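Local structure of Pab-dependent poly(a)-specific ribonuclease subunit PAN2 (Neurospora crassa, 4CZX) at residues A[106-117]-A[128-139]. The protein probably serves as the catalytic subunit of the PAN deadenylation complex, shortening mRNA poly(A) tails, this chain being its N-terminal WD40 propeller domain. Numbering follows the deposited sequence.
With PO4 (phosphate ion), chain D.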
ATOM      1  N   ILE A 106      -7.242  -1.347 -26.126  1.00 28.95           N
ATOM      2  CA  ILE A 106      -6.356  -1.097 -27.242  1.00 31.07           C
ATOM      3  C   ILE A 106      -5.497   0.126 -26.930  1.00 26.73           C
ATOM      4  O   ILE A 106      -6.006   1.224 -26.705  1.00 30.59           O
ATOM      5  CB  ILE A 106      -7.143  -0.888 -28.561  1.00 29.17           C
ATOM      6  CG1 ILE A 106      -7.980  -2.135 -28.883  1.00 30.56           C
ATOM      7  CG2 ILE A 106      -6.191  -0.576 -29.701  1.00 32.12           C
ATOM      8  CD1 ILE A 106      -8.849  -2.004 -30.135  1.00 27.65           C
ATOM      9  N   ARG A 107      -4.188  -0.082 -26.888  1.00 28.18           N
ATOM     10  CA  ARG A 107      -3.252   0.999 -26.606  1.00 32.57           C
ATOM     11  C   ARG A 107      -2.189   0.960 -27.692  1.00 35.78           C
ATOM     12  O   ARG A 107      -1.100   0.414 -27.502  1.00 32.11           O
ATOM     13  CB  ARG A 107      -2.641   0.857 -25.207  1.00 33.55           C
ATOM     14  CG  ARG A 107      -1.953   2.135 -24.707  1.00 33.64           C
ATOM     15  CD  ARG A 107      -1.344   1.991 -23.309  1.00 38.42           C
ATOM     16  NE  ARG A 107      -0.753   3.265 -22.902  1.00 35.15           N
ATOM     17  CZ  ARG A 107      -1.430   4.252 -22.311  1.00 30.63           C
ATOM     18  NH1 ARG A 107      -2.716   4.102 -22.017  1.00 28.41           N
ATOM     19  NH2 ARG A 107      -0.820   5.391 -22.013  1.00 27.66           N
ATOM     20  N   HIS A 108      -2.544   1.520 -28.843  1.00 31.90           N
ATOM     21  CA  HIS A 108      -1.738   1.455 -30.061  1.00 32.67           C
ATOM     22  C   HIS A 108      -0.725   2.606 -30.087  1.00 32.77           C
ATOM     23  O   HIS A 108      -1.016   3.694 -29.582  1.00 30.37           O
ATOM     24  CB  HIS A 108      -2.678   1.501 -31.277  1.00 31.77           C
ATOM     25  CG  HIS A 108      -2.024   1.207 -32.588  1.00 34.20           C
ATOM     26  ND1 HIS A 108      -1.318   2.154 -33.301  1.00 38.04           N
ATOM     27  CD2 HIS A 108      -2.022   0.087 -33.348  1.00 38.67           C
ATOM     28  CE1 HIS A 108      -0.886   1.621 -34.429  1.00 36.82           C
ATOM     29  NE2 HIS A 108      -1.301   0.368 -34.484  1.00 39.30           N
ATOM     30  N   GLU A 109       0.456   2.363 -30.659  1.00 30.62           N
ATOM     31  CA  GLU A 109       1.509   3.381 -30.733  1.00 38.16           C
ATOM     32  C   GLU A 109       1.076   4.646 -31.464  1.00 35.15           C
ATOM     33  O   GLU A 109       1.578   5.723 -31.179  1.00 36.81           O
ATOM     34  CB  GLU A 109       2.755   2.819 -31.418  1.00 42.96           C
ATOM     35  CG  GLU A 109       3.505   1.794 -30.593  1.00 61.24           C
ATOM     36  CD  GLU A 109       4.787   1.328 -31.270  1.00 76.14           C
ATOM     37  OE1 GLU A 109       5.201   1.962 -32.271  1.00 78.14           O
ATOM     38  OE2 GLU A 109       5.374   0.324 -30.803  1.00 80.00           O
ATOM     39  N   SER A 110       0.149   4.519 -32.406  1.00 37.93           N
ATOM     40  CA  SER A 110      -0.298   5.675 -33.180  1.00 33.46           C
ATOM     41  C   SER A 110      -1.388   6.453 -32.454  1.00 35.06           C
ATOM     42  O   SER A 110      -1.895   7.450 -32.965  1.00 38.44           O
ATOM     43  CB  SER A 110      -0.798   5.238 -34.556  1.00 37.42           C
ATOM     44  OG  SER A 110       0.264   4.714 -35.337  1.00 42.05           O
ATOM     45  N   MET A 111      -1.757   5.992 -31.264  1.00 30.75           N
ATOM     46  CA  MET A 111      -2.697   6.732 -30.434  1.00 25.23           C
ATOM     47  C   MET A 111      -1.922   7.703 -29.555  1.00 29.81           C
ATOM     48  O   MET A 111      -1.539   7.370 -28.434  1.00 34.21           O
ATOM     49  CB  MET A 111      -3.547   5.780 -29.583  1.00 28.40           C
ATOM     50  CG  MET A 111      -4.379   4.833 -30.404  1.00 27.69           C
ATOM     51  SD  MET A 111      -5.240   3.613 -29.385  1.00 29.68           S
ATOM     52  CE  MET A 111      -6.268   2.809 -30.614  1.00 29.21           C
ATOM     53  N   GLN A 112      -1.687   8.907 -30.077  1.00 31.37           N
ATOM     54  CA  GLN A 112      -0.870   9.889 -29.374  1.00 32.31           C
ATOM     55  C   GLN A 112      -1.707  10.977 -28.720  1.00 26.62           C
ATOM     56  O   GLN A 112      -1.398  11.415 -27.613  1.00 31.51           O
ATOM     57  CB  GLN A 112       0.152  10.508 -30.327  1.00 32.93           C
ATOM     58  CG  GLN A 112       1.302   9.562 -30.653  1.00 45.70           C
ATOM     59  CD  GLN A 112       1.951   8.974 -29.396  1.00 59.49           C
ATOM     60  OE1 GLN A 112       2.321   9.701 -28.468  1.00 58.28           O
ATOM     61  NE2 GLN A 112       2.083   7.647 -29.361  1.00 62.25           N
ATOM     62  N   ASP A 113      -2.743  11.435 -29.412  1.00 25.76           N
ATOM     63  CA  ASP A 113      -3.661  12.408 -28.840  1.00 30.73           C
ATOM     64  C   ASP A 113      -5.036  12.278 -29.494  1.00 29.49           C
ATOM     65  O   ASP A 113      -5.494  13.189 -30.195  1.00 25.18           O
ATOM     66  CB  ASP A 113      -3.114  13.832 -28.993  1.00 31.41           C
ATOM     67  CG  ASP A 113      -3.883  14.844 -28.157  1.00 32.98           C
ATOM     68  OD1 ASP A 113      -4.732  14.426 -27.342  1.00 31.49           O
ATOM     69  OD2 ASP A 113      -3.643  16.058 -28.305  1.00 29.57           O
ATOM     70  N   LEU A 114      -5.677  11.128 -29.271  1.00 26.26           N
ATOM     71  CA  LEU A 114      -7.027  10.872 -29.780  1.00 26.00           C
ATOM     72  C   LEU A 114      -8.035  11.813 -29.147  1.00 26.40           C
ATOM     73  O   LEU A 114      -7.923  12.115 -27.964  1.00 26.32           O
ATOM     74  CB  LEU A 114      -7.450   9.428 -29.490  1.00 19.63           C
ATOM     75  CG  LEU A 114      -6.579   8.308 -30.052  1.00 24.93           C
ATOM     76  CD1 LEU A 114      -7.168   6.975 -29.618  1.00 25.90           C
ATOM     77  CD2 LEU A 114      -6.521   8.398 -31.561  1.00 27.42           C
ATOM     78  N   ARG A 115      -9.027  12.253 -29.920  1.00 22.98           N
ATOM     79  CA  ARG A 115     -10.032  13.193 -29.424  1.00 22.51           C
ATOM     80  C   ARG A 115     -11.463  12.787 -29.742  1.00 24.01           C
ATOM     81  O   ARG A 115     -12.417  13.291 -29.132  1.00 23.93           O
ATOM     82  CB  ARG A 115      -9.787  14.591 -30.012  1.00 23.62           C
ATOM     83  CG  ARG A 115      -8.459  15.233 -29.597  1.00 22.77           C
ATOM     84  CD  ARG A 115      -8.383  15.464 -28.094  1.00 21.15           C
ATOM     85  NE  ARG A 115      -7.094  16.083 -27.748  1.00 24.66           N
ATOM     86  CZ  ARG A 115      -6.864  17.396 -27.748  1.00 25.49           C
ATOM     87  NH1 ARG A 115      -7.832  18.255 -28.058  1.00 26.58           N
ATOM     88  NH2 ARG A 115      -5.652  17.861 -27.435  1.00 26.77           N
ATOM     89  N   ALA A 116     -11.619  11.892 -30.716  1.00 22.07           N
ATOM     90  CA  ALA A 116     -12.923  11.633 -31.275  1.00 22.19           C
ATOM     91  C   ALA A 116     -13.027  10.253 -31.884  1.00 23.73           C
ATOM     92  O   ALA A 116     -12.061   9.702 -32.411  1.00 26.06           O
ATOM     93  CB  ALA A 116     -13.263  12.692 -32.351  1.00 23.44           C
ATOM     94  N   MET A 117     -14.230   9.720 -31.847  1.00 20.76           N
ATOM     95  CA  MET A 117     -14.505   8.524 -32.619  1.00 21.09           C
ATOM     96  C   MET A 117     -15.947   8.428 -33.041  1.00 23.14           C
ATOM     97  O   MET A 117     -16.831   9.078 -32.466  1.00 24.41           O
ATOM     98  CB  MET A 117     -14.130   7.305 -31.823  1.00 24.35           C
ATOM     99  CG  MET A 117     -14.902   7.222 -30.622  1.00 27.71           C
ATOM    100  SD  MET A 117     -14.343   5.707 -29.892  1.00 70.53           S
ATOM    101  CE  MET A 117     -15.204   5.981 -28.457  1.00 13.11           C
ATOM    102  N   LEU A 128     -14.159   4.472 -36.195  1.00 26.26           N
ATOM    103  CA  LEU A 128     -13.037   5.283 -36.646  1.00 27.53           C
ATOM    104  C   LEU A 128     -12.579   6.135 -35.476  1.00 22.77           C
ATOM    105  O   LEU A 128     -13.412   6.729 -34.795  1.00 25.83           O
ATOM    106  CB  LEU A 128     -13.451   6.161 -37.826  1.00 23.32           C
ATOM    107  CG  LEU A 128     -12.436   7.201 -38.310  1.00 22.95           C
ATOM    108  CD1 LEU A 128     -11.244   6.544 -39.001  1.00 28.22           C
ATOM    109  CD2 LEU A 128     -13.120   8.208 -39.251  1.00 23.36           C
ATOM    110  N   VAL A 129     -11.275   6.202 -35.217  1.00 23.26           N
ATOM    111  CA  VAL A 129     -10.810   7.051 -34.129  1.00 21.22           C
ATOM    112  C   VAL A 129      -9.742   7.989 -34.677  1.00 25.82           C
ATOM    113  O   VAL A 129      -8.960   7.620 -35.555  1.00 29.01           O
ATOM    114  CB  VAL A 129     -10.267   6.244 -32.904  1.00 28.09           C
ATOM    115  CG1 VAL A 129     -11.286   5.169 -32.451  1.00 26.47           C
ATOM    116  CG2 VAL A 129      -8.905   5.635 -33.184  1.00 27.77           C
ATOM    117  N   ALA A 130      -9.752   9.215 -34.178  1.00 23.02           N
ATOM    118  CA  ALA A 130      -8.864  10.266 -34.672  1.00 24.52           C
ATOM    119  C   ALA A 130      -8.654  11.305 -33.586  1.00 27.19           C
ATOM    120  O   ALA A 130      -9.261  11.234 -32.514  1.00 26.06           O
ATOM    121  CB  ALA A 130      -9.443  10.917 -35.932  1.00 26.22           C
ATOM    122  N   GLY A 131      -7.791  12.279 -33.852  1.00 25.86           N
ATOM    123  CA  GLY A 131      -7.606  13.348 -32.900  1.00 26.53           C
ATOM    124  C   GLY A 131      -6.651  14.402 -33.404  1.00 29.87           C
ATOM    125  O   GLY A 131      -6.541  14.648 -34.608  1.00 27.53           O
ATOM    126  N   TRP A 132      -5.934  15.020 -32.475  1.00 28.55           N
ATOM    127  CA  TRP A 132      -5.008  16.079 -32.849  1.00 28.58           C
ATOM    128  C   TRP A 132      -3.662  15.434 -33.173  1.00 29.24           C
ATOM    129  O   TRP A 132      -2.694  15.552 -32.431  1.00 31.66           O
ATOM    130  CB  TRP A 132      -4.903  17.126 -31.735  1.00 27.47           C
ATOM    131  CG  TRP A 132      -6.179  17.929 -31.545  1.00 27.00           C
ATOM    132  CD1 TRP A 132      -7.428  17.622 -32.020  1.00 31.35           C
ATOM    133  CD2 TRP A 132      -6.316  19.172 -30.847  1.00 28.27           C
ATOM    134  NE1 TRP A 132      -8.333  18.590 -31.644  1.00 26.10           N
ATOM    135  CE2 TRP A 132      -7.675  19.549 -30.921  1.00 26.50           C
ATOM    136  CE3 TRP A 132      -5.421  19.997 -30.148  1.00 26.81           C
ATOM    137  CZ2 TRP A 132      -8.158  20.720 -30.335  1.00 26.94           C
ATOM    138  CZ3 TRP A 132      -5.902  21.150 -29.562  1.00 31.92           C
ATOM    139  CH2 TRP A 132      -7.258  21.504 -29.660  1.00 30.17           C
ATOM    140  N   GLN A 133      -3.641  14.737 -34.302  1.00 32.19           N
ATOM    141  CA  GLN A 133      -2.511  13.940 -34.755  1.00 31.79           C
ATOM    142  C   GLN A 133      -2.785  13.617 -36.212  1.00 31.70           C
ATOM    143  O   GLN A 133      -3.917  13.780 -36.678  1.00 34.07           O
ATOM    144  CB  GLN A 133      -2.361  12.659 -33.927  1.00 30.64           C
ATOM    145  CG  GLN A 133      -3.612  11.790 -33.942  1.00 26.63           C
ATOM    146  CD  GLN A 133      -3.410  10.459 -33.233  1.00 29.89           C
ATOM    147  OE1 GLN A 133      -2.958  10.420 -32.088  1.00 31.49           O
ATOM    148  NE2 GLN A 133      -3.730   9.361 -33.916  1.00 27.81           N
ATOM    149  N   ASN A 134      -1.786  13.136 -36.940  1.00 33.12           N
ATOM    150  CA  ASN A 134      -1.974  12.976 -38.376  0.70 38.06           C
ATOM    151  C   ASN A 134      -2.183  11.527 -38.808  1.00 37.02           C
ATOM    152  O   ASN A 134      -2.015  11.180 -39.975  1.00 39.15           O
ATOM    153  CB  ASN A 134      -0.800  13.614 -39.114  0.70 39.81           C
ATOM    154  CG  ASN A 134      -0.753  15.119 -38.915  0.70 44.87           C
ATOM    155  OD1 ASN A 134       0.160  15.643 -38.279  0.70 50.98           O
ATOM    156  ND2 ASN A 134      -1.751  15.820 -39.452  0.70 41.74           N
ATOM    157  N   LYS A 135      -2.584  10.694 -37.850  1.00 32.21           N
ATOM    158  CA  LYS A 135      -3.013   9.338 -38.141  1.00 36.33           C
ATOM    159  C   LYS A 135      -4.435   9.122 -37.647  1.00 34.69           C
ATOM    160  O   LYS A 135      -4.850   9.732 -36.662  1.00 30.98           O
ATOM    161  CB  LYS A 135      -2.098   8.302 -37.486  1.00 37.71           C
ATOM    162  CG  LYS A 135      -0.905   7.874 -38.321  1.00 47.40           C
ATOM    163  CD  LYS A 135       0.323   8.690 -37.989  1.00 60.84           C
ATOM    164  CE  LYS A 135       1.602   7.922 -38.319  1.00 65.78           C
ATOM    165  NZ  LYS A 135       1.885   6.838 -37.330  1.00 62.16           N
ATOM    166  N   MET A 136      -5.178   8.274 -38.356  1.00 31.91           N
ATOM    167  CA  MET A 136      -6.459   7.770 -37.865  0.70 31.12           C
ATOM    168  C   MET A 136      -6.392   6.253 -37.800  1.00 32.16           C
ATOM    169  O   MET A 136      -5.611   5.631 -38.517  1.00 35.70           O
ATOM    170  CB  MET A 136      -7.620   8.204 -38.765  0.70 30.19           C
ATOM    171  CG  MET A 136      -7.707   9.704 -39.006  0.70 29.54           C
ATOM    172  SD  MET A 136      -9.231  10.154 -39.865  0.70 31.48           S
ATOM    173  CE  MET A 136      -8.976   9.358 -41.455  0.70 27.98           C
ATOM    174  N   LEU A 137      -7.206   5.652 -36.936  1.00 29.93           N
ATOM    175  CA  LEU A 137      -7.232   4.201 -36.826  0.50 27.19           C
ATOM    176  C   LEU A 137      -8.646   3.673 -36.959  1.00 27.87           C
ATOM    177  O   LEU A 137      -9.595   4.272 -36.454  1.00 28.99           O
ATOM    178  CB  LEU A 137      -6.636   3.732 -35.494  0.50 27.94           C
ATOM    179  CG  LEU A 137      -5.181   4.110 -35.227  0.50 30.44           C
ATOM    180  CD1 LEU A 137      -5.109   5.331 -34.324  0.50 31.34           C
ATOM    181  CD2 LEU A 137      -4.436   2.927 -34.627  0.50 31.00           C
ATOM    182  N   VAL A 138      -8.767   2.552 -37.652  1.00 27.25           N
ATOM    183  CA  VAL A 138     -10.030   1.848 -37.783  1.00 24.72           C
ATOM    184  C   VAL A 138      -9.994   0.621 -36.854  1.00 28.34           C
ATOM    185  O   VAL A 138      -9.050  -0.170 -36.895  1.00 30.61           O
ATOM    186  CB  VAL A 138     -10.288   1.423 -39.241  1.00 26.66           C
ATOM    187  CG1 VAL A 138     -11.659   0.806 -39.361  1.00 30.52           C
ATOM    188  CG2 VAL A 138     -10.162   2.623 -40.185  1.00 29.88           C
ATOM    189  N   ILE A 139     -11.014   0.479 -36.013  1.00 27.21           N
ATOM    190  CA  ILE A 139     -11.060  -0.600 -35.020  1.00 29.98           C
ATOM    191  C   ILE A 139     -12.262  -1.521 -35.227  1.00 32.77           C
ATOM    192  O   ILE A 139     -13.401  -1.050 -35.352  1.00 27.37           O
ATOM    193  CB  ILE A 139     -11.099  -0.024 -33.577  1.00 29.91           C
ATOM    194  CG1 ILE A 139      -9.749   0.613 -33.230  1.00 28.11           C
ATOM    195  CG2 ILE A 139     -11.464  -1.103 -32.559  1.00 31.76           C
ATOM    196  CD1 ILE A 139      -9.757   1.501 -31.977  1.00 26.23           C
TER
HETATM  197  P   PO4 D 401       2.940   4.255 -22.808  0.50 51.25           P
HETATM  198  O1  PO4 D 401       3.671   4.988 -23.909  0.50 53.98           O
HETATM  199  O2  PO4 D 401       2.218   5.266 -21.947  0.50 50.07           O
HETATM  200  O3  PO4 D 401       1.955   3.284 -23.414  0.50 48.55           O
HETATM  201  O4  PO4 D 401       3.931   3.480 -21.966  0.50 48.72           O
HETATM  202  O   HOH W   1      -1.824  16.856 -30.035  1.00 33.79           O
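Gln133 meets the 110-113 loop with both ends of its amide. Gln133 OE1 accepts from Gln112 N (2.8 Å, in the carbonyl plane) and from Asp113 N, the latter nearly straight at 173°. Gln133 NE2 donates to Ser110 O at 2.8 Å in a bent bond, and to Lys135 O in its own segment. The side chain reaches this loop because CG sits between the backbone N and carbonyl carbon (chi1 57°) and then runs extended. Replacing Gln133 by an alanine is likely to leave the N-H groups of Gln112 and Asp113, and Ser110 O, without these partners, so that this part of the loop would be less firmly set.

Backbone bonds join strand 114-117 to strand 128-131 as an antiparallel hairpin. Arg115 N and Ala116 N, at 2.8 and 3.0 Å, both donate to Ala130 O, the signature of a classic beta bulge.

A cation-pi contact adds to the pairing: Arg115 CZ lies 3.9 Å from the centroid of the Trp132 five-membered ring, over its face, with the planes 33° apart. Side-on, NE and NH2 of Arg115 hold the Asp113 carboxylate in a salt bridge, fixing the guanidinium's rotation.

Among apolar contacts, Ile106 and Ile139 meet tip to tip.

Together, this chemistry implies that the loop joining two propeller blades is held in part by the Gln133 side-chain amide, which binds its backbone N-H and C=O groups, beside apolar side chains such as Ile106 and Ile139.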